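Glucose-6-phosphate dehydrogenase (Trypanosoma cruzi, PDB 5AQ1) catalyses the NADP-dependent oxidation of glucose 6-phosphate, the entry step of the pentose phosphate pathway. Local coordinates at residues 372-381 with 393-402. Sequence-based numbering, arbitrary orientation.
With BG6 (6-O-phosphono-beta-D-glucopyranose), chain F.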
# COMPACT_ATOMS: atom_id res chain seq x y z
N ARG B 372 -3.41 30.98 22.51
CA ARG B 372 -4.16 29.82 22.95
C ARG B 372 -4.39 28.93 21.75
O ARG B 372 -4.90 29.38 20.73
CB ARG B 372 -5.50 30.25 23.55
CG ARG B 372 -6.38 29.09 23.99
CD ARG B 372 -7.32 29.48 25.12
NE ARG B 372 -8.15 28.35 25.54
CZ ARG B 372 -9.30 27.99 24.97
NH1 ARG B 372 -9.80 28.66 23.93
NH2 ARG B 372 -9.96 26.94 25.45
N LEU B 373 -3.98 27.67 21.85
CA LEU B 373 -4.11 26.73 20.74
C LEU B 373 -4.14 25.28 21.21
O LEU B 373 -3.42 24.89 22.12
CB LEU B 373 -2.95 26.90 19.76
CG LEU B 373 -2.96 25.98 18.52
CD1 LEU B 373 -4.16 26.27 17.63
CD2 LEU B 373 -1.67 26.14 17.73
N LEU B 374 -5.01 24.51 20.57
CA LEU B 374 -4.96 23.05 20.63
C LEU B 374 -5.14 22.54 19.22
O LEU B 374 -6.24 22.65 18.66
CB LEU B 374 -6.05 22.49 21.54
CG LEU B 374 -6.11 20.96 21.66
CD1 LEU B 374 -4.87 20.42 22.35
CD2 LEU B 374 -7.36 20.55 22.42
N ASP B 375 -4.07 22.02 18.62
CA ASP B 375 -4.19 21.43 17.29
C ASP B 375 -3.39 20.16 17.11
O ASP B 375 -2.45 19.87 17.85
CB ASP B 375 -3.91 22.47 16.17
CG ASP B 375 -2.43 22.81 15.99
OD1 ASP B 375 -1.56 22.26 16.71
OD2 ASP B 375 -2.13 23.65 15.11
N ILE B 376 -3.80 19.40 16.10
CA ILE B 376 -3.17 18.15 15.72
C ILE B 376 -2.70 18.33 14.29
O ILE B 376 -3.47 18.78 13.43
CB ILE B 376 -4.18 16.99 15.79
CG1 ILE B 376 -4.73 16.83 17.21
CG2 ILE B 376 -3.55 15.68 15.32
CD1 ILE B 376 -6.06 16.12 17.28
N ARG B 377 -1.44 18.01 14.02
CA ARG B 377 -0.89 18.12 12.67
C ARG B 377 -0.31 16.79 12.21
O ARG B 377 0.69 16.32 12.75
CB ARG B 377 0.16 19.23 12.62
CG ARG B 377 -0.44 20.62 12.69
CD ARG B 377 0.58 21.67 13.07
NE ARG B 377 -0.01 23.01 13.16
CZ ARG B 377 -0.30 23.79 12.12
NH1 ARG B 377 -0.06 23.40 10.88
NH2 ARG B 377 -0.84 24.99 12.33
N ILE B 378 -0.95 16.20 11.20
CA ILE B 378 -0.45 14.99 10.56
C ILE B 378 0.32 15.40 9.31
O ILE B 378 -0.28 15.66 8.26
CB ILE B 378 -1.60 14.04 10.14
CG1 ILE B 378 -2.61 13.84 11.28
CG2 ILE B 378 -1.05 12.70 9.67
CD1 ILE B 378 -2.05 13.14 12.50
N GLN B 379 1.64 15.48 9.43
CA GLN B 379 2.49 15.91 8.32
C GLN B 379 2.94 14.71 7.49
O GLN B 379 3.68 13.86 7.97
CB GLN B 379 3.70 16.68 8.86
CG GLN B 379 4.60 17.26 7.78
CD GLN B 379 5.58 18.26 8.34
OE1 GLN B 379 6.74 17.94 8.58
NE2 GLN B 379 5.12 19.49 8.55
N PHE B 380 2.49 14.68 6.23
CA PHE B 380 2.82 13.59 5.32
C PHE B 380 4.20 13.77 4.69
O PHE B 380 4.82 14.83 4.79
CB PHE B 380 1.75 13.46 4.23
CG PHE B 380 0.37 13.19 4.77
CD1 PHE B 380 0.00 11.90 5.16
CD2 PHE B 380 -0.55 14.21 4.92
CE1 PHE B 380 -1.26 11.65 5.67
CE2 PHE B 380 -1.81 13.96 5.43
CZ PHE B 380 -2.17 12.68 5.80
N LYS B 381 4.68 12.70 4.06
CA LYS B 381 5.98 12.71 3.40
C LYS B 381 5.96 13.58 2.15
O LYS B 381 4.91 13.85 1.57
CB LYS B 381 6.38 11.29 3.01
CG LYS B 381 6.77 10.41 4.18
CD LYS B 381 6.83 8.96 3.74
CE LYS B 381 7.82 8.17 4.58
NZ LYS B 381 7.65 6.70 4.37
N ARG B 393 5.48 19.39 2.03
CA ARG B 393 4.74 18.31 2.65
C ARG B 393 3.28 18.67 2.83
O ARG B 393 2.95 19.75 3.32
CB ARG B 393 5.35 17.98 4.01
CG ARG B 393 6.68 17.28 3.92
CD ARG B 393 7.24 17.04 5.31
NE ARG B 393 8.46 16.25 5.29
CZ ARG B 393 9.13 15.87 6.38
NH1 ARG B 393 8.69 16.21 7.60
NH2 ARG B 393 10.23 15.14 6.26
N ASN B 394 2.39 17.76 2.42
CA ASN B 394 0.99 17.86 2.78
C ASN B 394 0.84 17.74 4.29
O ASN B 394 1.68 17.16 4.97
CB ASN B 394 0.15 16.76 2.11
CG ASN B 394 0.15 16.83 0.59
OD1 ASN B 394 -0.19 15.85 -0.06
ND2 ASN B 394 0.53 17.97 0.02
N GLU B 395 -0.25 18.30 4.81
CA GLU B 395 -0.48 18.28 6.24
C GLU B 395 -1.98 18.32 6.52
O GLU B 395 -2.68 19.19 6.02
CB GLU B 395 0.21 19.47 6.89
CG GLU B 395 0.62 19.26 8.33
CD GLU B 395 1.14 20.53 8.97
OE1 GLU B 395 0.46 21.57 8.88
OE2 GLU B 395 2.24 20.50 9.56
N LEU B 396 -2.46 17.34 7.29
CA LEU B 396 -3.82 17.40 7.81
C LEU B 396 -3.76 18.11 9.16
O LEU B 396 -3.01 17.70 10.04
CB LEU B 396 -4.41 16.00 7.97
CG LEU B 396 -5.86 15.94 8.48
CD1 LEU B 396 -6.82 16.62 7.52
CD2 LEU B 396 -6.25 14.49 8.71
N VAL B 397 -4.55 19.17 9.30
CA VAL B 397 -4.58 19.94 10.52
C VAL B 397 -5.97 19.86 11.14
O VAL B 397 -6.95 20.23 10.51
CB VAL B 397 -4.24 21.42 10.25
CG1 VAL B 397 -4.20 22.21 11.55
CG2 VAL B 397 -2.91 21.51 9.51
N ILE B 398 -6.03 19.33 12.37
CA ILE B 398 -7.26 19.36 13.16
C ILE B 398 -7.05 20.35 14.30
O ILE B 398 -6.20 20.13 15.16
CB ILE B 398 -7.60 17.97 13.74
CG1 ILE B 398 -7.86 16.97 12.61
CG2 ILE B 398 -8.81 18.05 14.66
CD1 ILE B 398 -7.65 15.53 13.02
N ARG B 399 -7.80 21.45 14.28
CA ARG B 399 -7.72 22.46 15.33
C ARG B 399 -8.96 22.38 16.21
O ARG B 399 -10.07 22.65 15.76
CB ARG B 399 -7.60 23.87 14.73
CG ARG B 399 -7.32 24.95 15.77
CD ARG B 399 -7.07 26.31 15.16
NE ARG B 399 -8.26 26.83 14.48
CZ ARG B 399 -8.30 27.27 13.22
NH1 ARG B 399 -7.22 27.28 12.45
NH2 ARG B 399 -9.45 27.72 12.72
N ALA B 400 -8.78 21.99 17.47
CA ALA B 400 -9.89 21.83 18.40
C ALA B 400 -10.31 23.16 19.01
O ALA B 400 -11.48 23.36 19.32
CB ALA B 400 -9.54 20.83 19.49
N GLN B 401 -9.34 24.06 19.19
CA GLN B 401 -9.62 25.41 19.67
C GLN B 401 -8.42 26.34 19.42
O GLN B 401 -7.29 25.88 19.41
CB GLN B 401 -9.95 25.39 21.17
CG GLN B 401 -8.75 25.15 22.07
CD GLN B 401 -9.10 24.49 23.40
OE1 GLN B 401 -10.24 24.07 23.62
NE2 GLN B 401 -8.12 24.40 24.29
N PRO B 402 -8.66 27.64 19.22
CA PRO B 402 -9.98 28.22 19.08
C PRO B 402 -10.50 28.03 17.66
O PRO B 402 -9.78 27.51 16.81
CB PRO B 402 -9.73 29.70 19.34
CG PRO B 402 -8.36 29.92 18.80
CD PRO B 402 -7.60 28.66 19.10
C1 BG6 F . -7.04 21.48 32.88
C2 BG6 F . -5.62 21.75 33.35
O1 BG6 F . -7.32 20.07 32.92
O5 BG6 F . -7.21 21.95 31.54
C3 BG6 F . -5.32 23.24 33.24
O2 BG6 F . -5.44 21.31 34.70
C4 BG6 F . -5.56 23.67 31.81
O3 BG6 F . -3.98 23.54 33.63
C5 BG6 F . -6.99 23.36 31.41
O4 BG6 F . -5.29 25.07 31.68
C6 BG6 F . -7.29 23.81 29.98
O6 BG6 F . -8.57 23.34 29.56
P BG6 F . -9.25 23.95 28.24
O1P BG6 F . -8.23 23.77 27.15
O2P BG6 F . -10.49 23.11 28.03
O3P BG6 F . -9.52 25.39 28.62
O HOH W 1 -5.30 25.39 24.35
O HOH W 2 3.27 15.86 0.43
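Two groups grip OE1 of Gln-379: NH1 of Arg-393 donates to it at 2.8 Å, with OE1 almost in the plane of that guanidinium, and the backbone N of Lys-507 is the second. The pair closes one end of an antiparallel ladder between strands 373-380 and 395-401, neighbours in the large mixed sheet of the C-terminal domain. The glutamine carries its amide to this place on an extended chain, CG anti to the backbone N (chi1 -176°), and an amide suits the spot because it also donates: NE2 meets OE2 of Glu-395 from above the carboxylate plane at 3.2 Å; the hydroxyl of Tyr-506 is a further hydrogen-bond partner of OE2. The other oxygen, OE1 of Glu-395, forms a salt bridge with NH1 of Arg-377 at 2.8 Å, though the hydrogen bond within it is bent and weak. NE of Arg-377 turns back to Asp-375, so one guanidinium joins two acids, with CG1 of Val-397 over one face. The opposite side of the sheet is apolar from Ile-376 beside Ile-398 to Ile-378 beside Leu-396; bulky aliphatic chains suit it because helix 264-282 packs against this side, touching Leu-374 and Ile-376. Regular backbone pairs run down to Leu-374, where a classic beta bulge sets Ala-400 and Gln-401 against one residue; O of Leu-374 accepts from N of Ala-400 at 2.9 Å and weakly from N of Gln-401. Beyond it, the start of one strand and the end of the other meet the substrate phosphate. The amide of Gln-401 stacks on the Arg-372 guanidinium, the planes 26° apart, and NZ of Lys-215 is hydrogen-bonded to OE1 of Gln-401. That leaves NE2 of Gln-401 to give one hydrogen to a water and another to O1P of glucose 6-phosphate, at 2.9 Å with an N-H...O angle of 158°.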